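Local coordinates for protein excinuclease ABC, subunit A. (PDB 2VF7) that binds DNA and hydrolyses ATP as a zinc-containing ABC protein of the UvrA family, probably recognising damage for excision repair, at residues Glu322-Tyr327 with Lys358-Leu363; Ala415-Leu420 with Glu438-Val443; Glu478-Gln483 with His765-Glu770; Thr606-Gln611 with Ser705-Ala710. The protein carries 1 engineered substitution. All blocks are in the same frame, centred on the assembly; numbering follows the deposited sequence.

Interaction 1 of 4, residues Glu322-Tyr327 with Lys358-Leu363; sequences ELLRPY and KRLDVL
Helix 317-328 packs on helix 345-365, beside helix 116-127, in a helix-helix contact carried by Leu324 and Arg325 on one side and Leu360 and Asp361 on the other. The backbones stay well apart, 9.8 Å between Leu324 CA and Leu360 CA, so the side chains must span the interval. Leucine methyls do so at the buried level: Leu324 CD1 lies 3.8 Å from Leu360 CD1, and the two side chains cross at about a right angle, meeting through one branch each. Leu324 has CG beside its backbone N and opposite the carbonyl carbon (chi1 -79°), which directs the branched end at the partner helix. On the next residue of each segment, Arg325 and Asp361, the contact is between charges. The Arg325 chain bends at chi3 (61°) and presents NH2 to Asp361 OD1 at 4.0 Å, too long for a salt bridge. OD1 lies near the guanidinium plane, at its edge, with the two planar groups turned 34° from each other; a long-range attraction is the most this geometry supports. The apolar layer continues beyond the pair: Leu324 also touches Leu356, one turn earlier on helix 345-365, and Leu123 of helix 116-127, whose Leu116 packs on Leu360. A leucine-filled interior bordered by a loose charged pair at the partly exposed edge is typical of packing between amphipathic helices, with helix 116-127 adding to the apolar layer.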
loop_
_atom_site.group_PDB
_atom_site.type_symbol
_atom_site.label_atom_id
_atom_site.label_comp_id
_atom_site.label_asym_id
_atom_site.label_seq_id
_atom_site.Cartn_x
_atom_site.Cartn_y
_atom_site.Cartn_z
ATOM N N GLU A 322 38.569 2.755 -1.725
ATOM C CA GLU A 322 40.007 2.460 -1.787
ATOM C C GLU A 322 40.546 1.851 -0.483
ATOM O O GLU A 322 41.691 1.393 -0.436
ATOM C CB GLU A 322 40.807 3.702 -2.215
ATOM C CG GLU A 322 40.658 4.902 -1.278
ATOM C CD GLU A 322 40.982 6.233 -1.946
ATOM O OE1 GLU A 322 40.422 6.513 -3.031
ATOM O OE2 GLU A 322 41.788 7.008 -1.373
ATOM N N LEU A 323 39.719 1.857 0.566
ATOM C CA LEU A 323 39.992 1.083 1.781
ATOM C C LEU A 323 39.572 -0.370 1.573
ATOM O O LEU A 323 40.228 -1.288 2.070
ATOM C CB LEU A 323 39.239 1.659 2.982
ATOM C CG LEU A 323 39.815 2.826 3.790
ATOM C CD1 LEU A 323 38.698 3.553 4.545
ATOM C CD2 LEU A 323 40.896 2.356 4.760
ATOM N N LEU A 324 38.486 -0.567 0.826
ATOM C CA LEU A 324 37.891 -1.890 0.632
ATOM C C LEU A 324 38.593 -2.807 -0.374
ATOM O O LEU A 324 38.597 -4.022 -0.184
ATOM C CB LEU A 324 36.401 -1.778 0.281
ATOM C CG LEU A 324 35.410 -1.509 1.423
ATOM C CD1 LEU A 324 34.006 -1.364 0.872
ATOM C CD2 LEU A 324 35.438 -2.593 2.493
ATOM N N ARG A 325 39.171 -2.239 -1.434
ATOM C CA ARG A 325 39.628 -3.051 -2.583
ATOM C C ARG A 325 40.888 -3.931 -2.413
ATOM O O ARG A 325 40.996 -4.954 -3.090
ATOM C CB ARG A 325 39.663 -2.245 -3.898
ATOM C CG ARG A 325 40.867 -1.336 -4.107
ATOM C CD ARG A 325 41.118 -1.110 -5.596
ATOM N NE ARG A 325 39.983 -0.461 -6.257
ATOM C CZ ARG A 325 39.898 0.844 -6.508
ATOM N NH1 ARG A 325 40.887 1.664 -6.158
ATOM N NH2 ARG A 325 38.819 1.333 -7.111
ATOM N N PRO A 326 41.836 -3.547 -1.526
ATOM C CA PRO A 326 42.914 -4.481 -1.205
ATOM C C PRO A 326 42.403 -5.814 -0.648
ATOM O O PRO A 326 43.045 -6.843 -0.831
ATOM C CB PRO A 326 43.721 -3.731 -0.137
ATOM C CG PRO A 326 42.802 -2.700 0.390
ATOM C CD PRO A 326 42.014 -2.279 -0.798
ATOM N N TYR A 327 41.257 -5.787 0.027
ATOM C CA TYR A 327 40.626 -7.004 0.536
ATOM C C TYR A 327 39.939 -7.777 -0.589
ATOM O O TYR A 327 39.843 -9.006 -0.540
ATOM C CB TYR A 327 39.628 -6.663 1.646
ATOM C CG TYR A 327 40.277 -6.179 2.929
ATOM C CD1 TYR A 327 40.896 -4.927 2.999
ATOM C CD2 TYR A 327 40.264 -6.974 4.076
ATOM C CE1 TYR A 327 41.495 -4.486 4.178
ATOM C CE2 TYR A 327 40.857 -6.543 5.262
ATOM C CZ TYR A 327 41.469 -5.298 5.309
ATOM O OH TYR A 327 42.049 -4.871 6.485
ATOM N N LYS A 358 32.304 -3.248 -6.230
ATOM C CA LYS A 358 31.707 -3.279 -7.565
ATOM C C LYS A 358 30.556 -2.280 -7.618
ATOM O O LYS A 358 30.459 -1.479 -8.551
ATOM C CB LYS A 358 31.210 -4.687 -7.904
ATOM C CG LYS A 358 30.643 -4.859 -9.324
ATOM C CD LYS A 358 29.508 -5.898 -9.359
ATOM C CE LYS A 358 28.259 -5.405 -8.591
ATOM N NZ LYS A 358 27.227 -6.468 -8.394
ATOM N N ARG A 359 29.694 -2.339 -6.608
ATOM C CA ARG A 359 28.640 -1.343 -6.409
ATOM C C ARG A 359 29.203 0.069 -6.313
ATOM O O ARG A 359 28.704 0.974 -6.970
ATOM C CB ARG A 359 27.823 -1.658 -5.159
ATOM C CG ARG A 359 26.719 -2.645 -5.401
ATOM C CD ARG A 359 26.396 -3.441 -4.156
ATOM N NE ARG A 359 26.203 -4.848 -4.499
ATOM C CZ ARG A 359 25.023 -5.435 -4.695
ATOM N NH1 ARG A 359 23.893 -4.750 -4.560
ATOM N NH2 ARG A 359 24.979 -6.724 -5.018
ATOM N N LEU A 360 30.250 0.244 -5.510
ATOM C CA LEU A 360 30.852 1.558 -5.292
ATOM C C LEU A 360 31.400 2.204 -6.564
ATOM O O LEU A 360 31.357 3.422 -6.697
ATOM C CB LEU A 360 31.939 1.488 -4.210
ATOM C CG LEU A 360 31.472 1.584 -2.758
ATOM C CD1 LEU A 360 32.399 0.837 -1.823
ATOM C CD2 LEU A 360 31.351 3.038 -2.344
ATOM N N ASP A 361 31.890 1.390 -7.495
ATOM C CA ASP A 361 32.441 1.887 -8.768
ATOM C C ASP A 361 31.393 2.606 -9.617
ATOM O O ASP A 361 31.693 3.610 -10.260
ATOM C CB ASP A 361 33.118 0.759 -9.576
ATOM C CG ASP A 361 34.643 0.705 -9.369
ATOM O OD1 ASP A 361 35.257 1.699 -8.912
ATOM O OD2 ASP A 361 35.249 -0.344 -9.683
ATOM N N VAL A 362 30.172 2.079 -9.606
ATOM C CA VAL A 362 29.021 2.693 -10.286
ATOM C C VAL A 362 28.761 4.136 -9.804
ATOM O O VAL A 362 28.610 5.048 -10.620
ATOM C CB VAL A 362 27.744 1.812 -10.119
ATOM C CG1 VAL A 362 26.487 2.566 -10.525
ATOM C CG2 VAL A 362 27.874 0.517 -10.913
ATOM N N LEU A 363 28.729 4.314 -8.480
ATOM C CA LEU A 363 28.548 5.614 -7.823
ATOM C C LEU A 363 29.712 6.563 -8.104
ATOM O O LEU A 363 29.514 7.747 -8.394
ATOM C CB LEU A 363 28.430 5.426 -6.297
ATOM C CG LEU A 363 27.216 4.819 -5.563
ATOM C CD1 LEU A 363 25.968 5.685 -5.728
ATOM C CD2 LEU A 363 26.911 3.377 -5.946
#

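Interaction 2 of 4, residues Ala415-Leu420 with Glu438-Val443; sequences ADTEAL and EHDLDV
Apolar packing joins the segments where Leu420 CD2 and Val443 CG2 approach to 4.0 Å. Leu420 holds CG anti to its backbone N (chi1 164°), and the two side chains cross at about a right angle, one methyl against one methyl. Mixed van der Waals contacts come next, centred on Thr417, whose CA is 7.6 Å from the CA of Asp442. Thr417 OG1 faces Asp442 CB at 4.1 Å in the conformer described, one of two for this aspartate, while the methyl CG2 of Thr417 lies 4.2 Å from Asp440 OD2; neither aspartate is hydrogen-bonded to it.

The stronger hydrogen bonds lie within 438-443; in 415-420 Thr417 OG1 makes a weak one to Glu418 OE2. Asp440 N-caps the short helix 441-444: Asp442 N donates to Asp440 OD1 at 2.9 Å with a bent 140° N-H...O angle, meeting the anti side of that oxygen. Glu438 OE2 is gripped twice, by Asp440 N at 3.2 Å, nearly straight at 172°, and by His439 N at 3.0 Å; the two donors come from opposite faces of the carboxylate. Its other oxygen, OE1, bonds Ser409 OG. His439 is consistent with the H-loop (switch) histidine of other ABC ATPases and makes weak bonds to Glu407 and to Lys49, which binds ADP.

Chemically, carboxylates accepting backbone N-H groups hold the turn after strand 433-437, whereas between the two segments only van der Waals contacts are seen; a Glu418-Arg446 salt bridge adds a polar tie just beyond them.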
loop_
_atom_site.group_PDB
_atom_site.type_symbol
_atom_site.label_atom_id
_atom_site.label_comp_id
_atom_site.label_asym_id
_atom_site.label_seq_id
_atom_site.Cartn_x
_atom_site.Cartn_y
_atom_site.Cartn_z
ATOM N N ALA A 415 31.883 18.907 -18.090
ATOM C CA ALA A 415 32.970 17.922 -18.052
ATOM C C ALA A 415 32.512 16.531 -17.610
ATOM O O ALA A 415 33.247 15.562 -17.784
ATOM C CB ALA A 415 34.095 18.401 -17.162
ATOM N N ASP A 416 31.303 16.435 -17.053
ATOM C CA ASP A 416 30.810 15.183 -16.495
ATOM C C ASP A 416 29.617 14.540 -17.210
ATOM O O ASP A 416 29.153 13.497 -16.769
ATOM C CB ASP A 416 30.471 15.368 -15.016
ATOM C CG ASP A 416 31.707 15.603 -14.148
ATOM O OD1 ASP A 416 32.829 15.232 -14.560
ATOM O OD2 ASP A 416 31.551 16.165 -13.042
ATOM N N THR A 417 29.138 15.128 -18.308
ATOM C CA THR A 417 27.924 14.617 -18.972
ATOM C C THR A 417 28.104 13.262 -19.676
ATOM O O THR A 417 27.160 12.483 -19.750
ATOM C CB THR A 417 27.205 15.663 -19.910
ATOM O OG1 THR A 417 27.712 15.574 -21.243
ATOM C CG2 THR A 417 27.358 17.088 -19.389
ATOM N N GLU A 418 29.310 12.981 -20.157
ATOM C CA GLU A 418 29.668 11.656 -20.685
ATOM C C GLU A 418 29.535 10.528 -19.662
ATOM O O GLU A 418 29.269 9.383 -20.028
ATOM C CB GLU A 418 31.073 11.686 -21.272
ATOM C CG GLU A 418 31.105 11.572 -22.796
ATOM C CD GLU A 418 30.378 12.709 -23.538
ATOM O OE1 GLU A 418 30.452 12.723 -24.788
ATOM O OE2 GLU A 418 29.750 13.588 -22.899
ATOM N N ALA A 419 29.702 10.862 -18.383
ATOM C CA ALA A 419 29.511 9.909 -17.290
ATOM C C ALA A 419 28.022 9.670 -17.032
ATOM O O ALA A 419 27.612 8.558 -16.671
ATOM C CB ALA A 419 30.197 10.412 -16.033
ATOM N N LEU A 420 27.222 10.717 -17.204
ATOM C CA LEU A 420 25.772 10.603 -17.155
ATOM C C LEU A 420 25.220 9.838 -18.377
ATOM O O LEU A 420 24.437 8.905 -18.231
ATOM C CB LEU A 420 25.136 11.995 -17.040
ATOM C CG LEU A 420 23.633 12.125 -17.352
ATOM C CD1 LEU A 420 22.790 11.713 -16.149
ATOM C CD2 LEU A 420 23.271 13.520 -17.864
ATOM N N GLU A 438 14.586 16.853 -20.605
ATOM C CA GLU A 438 15.900 17.460 -20.552
ATOM C C GLU A 438 15.944 18.765 -21.349
ATOM O O GLU A 438 15.224 18.938 -22.348
ATOM C CB GLU A 438 16.953 16.469 -21.086
ATOM C CG GLU A 438 18.395 16.885 -20.882
ATOM C CD GLU A 438 18.749 17.173 -19.425
ATOM O OE1 GLU A 438 19.060 16.206 -18.689
ATOM O OE2 GLU A 438 18.746 18.364 -19.015
ATOM N N HIS A 439 16.796 19.680 -20.889
ATOM C CA HIS A 439 17.121 20.909 -21.619
ATOM C C HIS A 439 18.546 20.922 -22.165
ATOM O O HIS A 439 18.839 21.645 -23.113
ATOM C CB HIS A 439 16.878 22.125 -20.732
ATOM C CG HIS A 439 15.434 22.375 -20.469
ATOM N ND1 HIS A 439 14.854 22.155 -19.240
ATOM C CD2 HIS A 439 14.439 22.791 -21.289
ATOM C CE1 HIS A 439 13.569 22.455 -19.305
ATOM N NE2 HIS A 439 13.289 22.832 -20.541
ATOM N N ASP A 440 19.422 20.125 -21.558
ATOM C CA ASP A 440 20.827 20.024 -21.980
ATOM C C ASP A 440 20.935 19.584 -23.429
ATOM O O ASP A 440 20.472 18.505 -23.789
ATOM C CB ASP A 440 21.576 19.029 -21.095
ATOM C CG ASP A 440 23.076 19.242 -21.108
ATOM O OD1 ASP A 440 23.643 19.501 -22.182
ATOM O OD2 ASP A 440 23.709 19.150 -20.035
ATOM N N LEU A 441 21.552 20.428 -24.253
ATOM C CA LEU A 441 21.719 20.167 -25.680
ATOM C C LEU A 441 22.685 19.011 -25.956
ATOM O O LEU A 441 22.584 18.340 -26.976
ATOM C CB LEU A 441 22.197 21.437 -26.392
ATOM C CG LEU A 441 21.260 22.653 -26.447
ATOM C CD1 LEU A 441 21.986 23.820 -27.112
ATOM C CD2 LEU A 441 19.936 22.355 -27.156
ATOM N N ASP A 442 23.623 18.799 -25.043
ATOM C CA ASP A 442 24.541 17.660 -25.098
ATOM C C ASP A 442 23.852 16.301 -24.940
ATOM O O ASP A 442 24.305 15.321 -25.536
ATOM C CB ASP A 442 25.632 17.804 -24.039
ATOM C CG ASP A 442 26.888 18.428 -24.590
ATOM O OD1 ASP A 442 27.613 17.721 -25.324
ATOM O OD2 ASP A 442 27.149 19.615 -24.289
ATOM N N VAL A 443 22.784 16.242 -24.136
ATOM C CA VAL A 443 21.994 15.023 -23.967
ATOM C C VAL A 443 21.004 14.851 -25.119
ATOM O O VAL A 443 20.995 13.807 -25.780
ATOM C CB VAL A 443 21.236 14.972 -22.617
ATOM C CG1 VAL A 443 20.336 13.706 -22.550
ATOM C CG2 VAL A 443 22.211 15.040 -21.417
#

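Interaction 3 of 4, residues Glu478-Gln483 with His765-Glu770; sequences ESQTGQ and HPADVE
His765 turns its CG anti to the backbone N (chi1 -171°), which sends the imidazole across to Thr481, whose OG1 is set beside its own backbone N. The imidazole uses both nitrogens, one across the contact and one within its own segment. NE2 donates to Thr481 OG1 in a weak bond of 3.5 Å, and Thr481 has a stronger partner in Asp452 OD2. ND1 instead turns back and accepts from Ala767 N at 3.1 Å, with a fairly straight N-H...N angle of 164° but tilted from the ring plane. At the ring edge, CE1 lies 3.7 Å from Gln480 O and 4.2 Å from Gln480 CB, and Pro766 CD lies over the rim of one face. Replacing His765 by an alanine is likely to leave Ala767 N without its side-chain acceptor, Thr481 OG1 without its weak donor, and a gap beside Gln480.

The backbone is capped at both helix starts. His765 N gives a hydrogen bond to Asp768 OD2 at 3.1 Å, completing a capping box, while Ser479 OG takes Gly482 N at 2.9 Å.

The contact thus joins the first turns of helices 480-487 and 766-781 close to a nucleotide site: the sequence after the Walker B strand places His765 where the ABC D-loop would be expected, its side chain about 6 Å from that of the ADP-binding Lys49. Asp452 ties helix 480-487 to strand 449-453, Tyr484 packs on Pro766 and Ala767, and Val769 rests on helix 793-796.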
loop_
_atom_site.group_PDB
_atom_site.type_symbol
_atom_site.label_atom_id
_atom_site.label_comp_id
_atom_site.label_asym_id
_atom_site.label_seq_id
_atom_site.Cartn_x
_atom_site.Cartn_y
_atom_site.Cartn_z
ATOM N N GLU A 478 9.541 25.717 -36.715
ATOM C CA GLU A 478 8.775 26.227 -35.570
ATOM C C GLU A 478 9.405 25.789 -34.236
ATOM O O GLU A 478 9.031 26.277 -33.167
ATOM C CB GLU A 478 7.299 25.776 -35.662
ATOM C CG GLU A 478 7.083 24.247 -35.574
ATOM C CD GLU A 478 5.780 23.757 -36.224
ATOM O OE1 GLU A 478 5.062 24.578 -36.847
ATOM O OE2 GLU A 478 5.484 22.538 -36.120
ATOM N N SER A 479 10.374 24.879 -34.312
ATOM C CA SER A 479 11.022 24.325 -33.125
ATOM C C SER A 479 12.225 25.154 -32.642
ATOM O O SER A 479 13.229 25.297 -33.354
ATOM C CB SER A 479 11.430 22.880 -33.390
ATOM O OG SER A 479 12.489 22.483 -32.537
ATOM N N GLN A 480 12.115 25.682 -31.420
ATOM C CA GLN A 480 13.203 26.445 -30.797
ATOM C C GLN A 480 14.327 25.558 -30.237
ATOM O O GLN A 480 15.451 26.037 -30.045
ATOM C CB GLN A 480 12.667 27.378 -29.715
ATOM C CG GLN A 480 11.630 28.392 -30.198
ATOM C CD GLN A 480 11.025 29.181 -29.050
ATOM O OE1 GLN A 480 9.832 29.056 -28.753
ATOM N NE2 GLN A 480 11.854 29.982 -28.378
ATOM N N THR A 481 14.031 24.282 -29.969
ATOM C CA THR A 481 15.083 23.278 -29.713
ATOM C C THR A 481 15.941 23.113 -30.969
ATOM O O THR A 481 17.172 23.143 -30.911
ATOM C CB THR A 481 14.503 21.901 -29.326
ATOM O OG1 THR A 481 13.415 22.063 -28.413
ATOM C CG2 THR A 481 15.560 21.019 -28.703
ATOM N N GLY A 482 15.281 22.956 -32.110
ATOM C CA GLY A 482 15.967 22.798 -33.391
ATOM C C GLY A 482 16.813 23.988 -33.800
ATOM O O GLY A 482 17.753 23.839 -34.577
ATOM N N GLN A 483 16.487 25.166 -33.272
ATOM C CA GLN A 483 17.213 26.395 -33.608
ATOM C C GLN A 483 18.523 26.503 -32.850
ATOM O O GLN A 483 19.552 26.861 -33.423
ATOM C CB GLN A 483 16.360 27.632 -33.336
ATOM C CG GLN A 483 15.249 27.856 -34.350
ATOM C CD GLN A 483 14.191 28.814 -33.844
ATOM O OE1 GLN A 483 14.454 29.646 -32.971
ATOM N NE2 GLN A 483 12.982 28.698 -34.382
ATOM N N HIS A 765 14.604 26.381 -20.633
ATOM C CA HIS A 765 15.060 26.083 -21.975
ATOM C C HIS A 765 16.161 27.090 -22.394
ATOM O O HIS A 765 16.170 28.224 -21.909
ATOM C CB HIS A 765 13.849 26.110 -22.906
ATOM C CG HIS A 765 14.129 25.612 -24.285
ATOM N ND1 HIS A 765 14.478 26.452 -25.322
ATOM C CD2 HIS A 765 14.116 24.366 -24.803
ATOM C CE1 HIS A 765 14.669 25.744 -26.418
ATOM N NE2 HIS A 765 14.456 24.474 -26.130
ATOM N N PRO A 766 17.128 26.674 -23.252
ATOM C CA PRO A 766 18.076 27.673 -23.763
ATOM C C PRO A 766 17.422 28.982 -24.237
ATOM O O PRO A 766 18.026 30.032 -24.097
ATOM C CB PRO A 766 18.746 26.936 -24.930
ATOM C CG PRO A 766 18.732 25.521 -24.496
ATOM C CD PRO A 766 17.464 25.318 -23.739
ATOM N N ALA A 767 16.207 28.907 -24.786
ATOM C CA ALA A 767 15.488 30.088 -25.256
ATOM C C ALA A 767 14.925 30.921 -24.106
ATOM O O ALA A 767 14.810 32.142 -24.227
ATOM C CB ALA A 767 14.375 29.698 -26.216
ATOM N N ASP A 768 14.570 30.261 -23.007
ATOM C CA ASP A 768 14.023 30.935 -21.836
ATOM C C ASP A 768 15.102 31.766 -21.153
ATOM O O ASP A 768 14.824 32.856 -20.669
ATOM C CB ASP A 768 13.465 29.938 -20.803
ATOM C CG ASP A 768 12.170 29.228 -21.246
ATOM O OD1 ASP A 768 11.309 29.809 -21.954
ATOM O OD2 ASP A 768 11.997 28.066 -20.828
ATOM N N VAL A 769 16.327 31.254 -21.094
ATOM C CA VAL A 769 17.356 31.893 -20.283
ATOM C C VAL A 769 17.728 33.266 -20.825
ATOM O O VAL A 769 18.037 34.168 -20.052
ATOM C CB VAL A 769 18.594 30.963 -19.969
ATOM C CG1 VAL A 769 18.456 29.593 -20.586
ATOM C CG2 VAL A 769 19.931 31.612 -20.345
ATOM N N GLU A 770 17.647 33.426 -22.145
ATOM C CA GLU A 770 17.791 34.725 -22.784
ATOM C C GLU A 770 16.866 35.790 -22.156
ATOM O O GLU A 770 17.318 36.892 -21.822
ATOM C CB GLU A 770 17.550 34.611 -24.296
ATOM C CG GLU A 770 18.410 33.543 -25.001
ATOM C CD GLU A 770 18.609 33.790 -26.506
ATOM O OE1 GLU A 770 19.482 33.110 -27.099
ATOM O OE2 GLU A 770 17.902 34.640 -27.103
#

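Interaction 4 of 4, residues Thr606-Gln611 with Ser705-Ala710; sequences TGLFDQ and SAIFRA
The backbones converge at Leu608 and Ile707, whose CA atoms are only 5.4 Å apart, just after Gly607 leaves the preceding helix with a positive phi of 103°. This closeness lets Ile707 CG1 rest 3.9 Å from Leu608 O. Leu608 itself places CG between its backbone N and carbonyl carbon (chi1 71°), and its CD2 then reaches Ala710 CB at 4.0 Å, one turn along helix 705-716. Gln611 slides past Ile707 in the opposite direction, with aliphatic atoms doing the touching: CB lies 3.8 Å from Ile707 CD1 and CG 3.9 Å from Ile707 CG1. Its amide folds back instead, NE2 donating to Gly607 O at 3.0 Å; that oxygen lies near the amide plane, but the N-H...O angle of 131° makes the bond bent. Shortening Gln611 to an alanine is likely to leave Gly607 O without this donor and strip Ile707 CG1 of its neighbouring methylene. Around the contact, Leu608 also meets Leu711 of helix 705-716, Phe701 touches Ile707, and Phe609, its CB directed away from 705-710, packs its ring on Ile686 and Leu690, so residues 608-611 lie between helices 705-716 and 686-690.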
loop_
_atom_site.group_PDB
_atom_site.type_symbol
_atom_site.label_atom_id
_atom_site.label_comp_id
_atom_site.label_asym_id
_atom_site.label_seq_id
_atom_site.Cartn_x
_atom_site.Cartn_y
_atom_site.Cartn_z
ATOM N N THR A 606 3.098 37.557 -3.830
ATOM C CA THR A 606 3.488 38.837 -4.404
ATOM C C THR A 606 2.943 39.997 -3.556
ATOM O O THR A 606 3.566 41.051 -3.464
ATOM C CB THR A 606 3.024 38.982 -5.848
ATOM O OG1 THR A 606 1.620 38.738 -5.905
ATOM C CG2 THR A 606 3.724 37.995 -6.743
ATOM N N GLY A 607 1.794 39.778 -2.931
ATOM C CA GLY A 607 1.188 40.750 -2.039
ATOM C C GLY A 607 0.043 41.450 -2.736
ATOM O O GLY A 607 -0.608 42.315 -2.159
ATOM N N LEU A 608 -0.197 41.076 -3.987
ATOM C CA LEU A 608 -1.195 41.742 -4.809
ATOM C C LEU A 608 -2.638 41.396 -4.433
ATOM O O LEU A 608 -3.553 42.136 -4.770
ATOM C CB LEU A 608 -0.925 41.470 -6.295
ATOM C CG LEU A 608 -1.155 40.101 -6.949
ATOM C CD1 LEU A 608 -2.629 39.804 -7.222
ATOM C CD2 LEU A 608 -0.388 40.051 -8.246
ATOM N N PHE A 609 -2.848 40.295 -3.719
ATOM C CA PHE A 609 -4.208 39.858 -3.418
ATOM C C PHE A 609 -4.922 40.810 -2.445
ATOM O O PHE A 609 -6.149 40.895 -2.467
ATOM C CB PHE A 609 -4.226 38.405 -2.924
ATOM C CG PHE A 609 -5.602 37.752 -2.946
ATOM C CD1 PHE A 609 -6.293 37.577 -4.141
ATOM C CD2 PHE A 609 -6.195 37.312 -1.769
ATOM C CE1 PHE A 609 -7.579 36.980 -4.162
ATOM C CE2 PHE A 609 -7.453 36.723 -1.787
ATOM C CZ PHE A 609 -8.142 36.556 -2.998
ATOM N N ASP A 610 -4.156 41.538 -1.634
ATOM C CA ASP A 610 -4.691 42.472 -0.630
ATOM C C ASP A 610 -5.547 43.599 -1.209
ATOM O O ASP A 610 -6.536 43.992 -0.591
ATOM C CB ASP A 610 -3.551 43.128 0.163
ATOM C CG ASP A 610 -3.135 42.320 1.369
ATOM O OD1 ASP A 610 -2.299 41.402 1.221
ATOM O OD2 ASP A 610 -3.632 42.611 2.478
ATOM N N GLN A 611 -5.109 44.149 -2.354
ATOM C CA GLN A 611 -5.794 45.221 -3.079
ATOM C C GLN A 611 -6.974 44.669 -3.860
ATOM O O GLN A 611 -8.017 45.327 -3.990
ATOM C CB GLN A 611 -4.860 45.921 -4.064
ATOM C CG GLN A 611 -3.360 45.591 -3.957
ATOM C CD GLN A 611 -2.758 45.894 -2.586
ATOM O OE1 GLN A 611 -3.084 46.913 -1.935
ATOM N NE2 GLN A 611 -1.869 45.001 -2.138
ATOM N N SER A 705 -2.884 50.224 -10.600
ATOM C CA SER A 705 -1.451 50.443 -10.742
ATOM C C SER A 705 -0.541 49.424 -10.026
ATOM O O SER A 705 0.364 48.853 -10.638
ATOM C CB SER A 705 -1.152 51.868 -10.292
ATOM O OG SER A 705 0.206 52.190 -10.445
ATOM N N ALA A 706 -0.796 49.198 -8.741
ATOM C CA ALA A 706 0.048 48.350 -7.906
ATOM C C ALA A 706 -0.070 46.863 -8.251
ATOM O O ALA A 706 0.903 46.113 -8.133
ATOM C CB ALA A 706 -0.273 48.589 -6.425
ATOM N N ILE A 707 -1.270 46.433 -8.640
ATOM C CA ILE A 707 -1.503 45.057 -9.048
ATOM C C ILE A 707 -0.797 44.864 -10.376
ATOM O O ILE A 707 0.101 44.027 -10.480
ATOM C CB ILE A 707 -3.014 44.702 -9.139
ATOM C CG1 ILE A 707 -3.668 44.697 -7.745
ATOM C CG2 ILE A 707 -3.216 43.328 -9.792
ATOM C CD1 ILE A 707 -5.130 44.985 -7.758
ATOM N N PHE A 708 -1.141 45.685 -11.365
ATOM C CA PHE A 708 -0.535 45.595 -12.701
ATOM C C PHE A 708 1.000 45.545 -12.695
ATOM O O PHE A 708 1.604 44.883 -13.542
ATOM C CB PHE A 708 -1.038 46.730 -13.596
ATOM C CG PHE A 708 -0.301 46.860 -14.901
ATOM C CD1 PHE A 708 -0.698 46.134 -16.017
ATOM C CD2 PHE A 708 0.787 47.720 -15.019
ATOM C CE1 PHE A 708 -0.017 46.265 -17.238
ATOM C CE2 PHE A 708 1.485 47.848 -16.237
ATOM C CZ PHE A 708 1.077 47.120 -17.346
ATOM N N ARG A 709 1.629 46.252 -11.764
ATOM C CA ARG A 709 3.086 46.270 -11.693
ATOM C C ARG A 709 3.715 44.992 -11.131
ATOM O O ARG A 709 4.788 44.582 -11.569
ATOM C CB ARG A 709 3.560 47.500 -10.927
ATOM C CG ARG A 709 3.478 48.788 -11.765
ATOM C CD ARG A 709 4.430 49.840 -11.247
ATOM N NE ARG A 709 3.821 51.175 -11.237
ATOM C CZ ARG A 709 3.199 51.692 -10.168
ATOM N NH1 ARG A 709 3.100 50.995 -8.989
ATOM N NH2 ARG A 709 2.676 52.914 -10.274
ATOM N N ALA A 710 3.055 44.380 -10.154
ATOM C CA ALA A 710 3.451 43.078 -9.624
ATOM C C ALA A 710 3.382 42.013 -10.738
ATOM O O ALA A 710 4.347 41.287 -10.970
ATOM C CB ALA A 710 2.572 42.701 -8.423
#

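How the interactions relate
Interactions 1, 2 and 3 follow in series along the chain, whereas interaction 4 is nested inside the long loop that interaction 3 closes. Only interactions 2 and 3 touch: their centres are about 17 Å apart, and His439 CD2 packs 3.4 Å from His765 CA. Here elements flanking the sheet that contains strands 402-406 and 433-437 meet the start of helix 766-781, which follows strand 753-758 of the second sheet, so the two ATPase halves join beside one ADP site. Interaction 1 comes within about 7 Å of interaction 2 without touching it, and interaction 4 stays about 17 Å from interaction 3, nearest atoms; interactions 1 and 4 lie on opposite sides of the chain's centre.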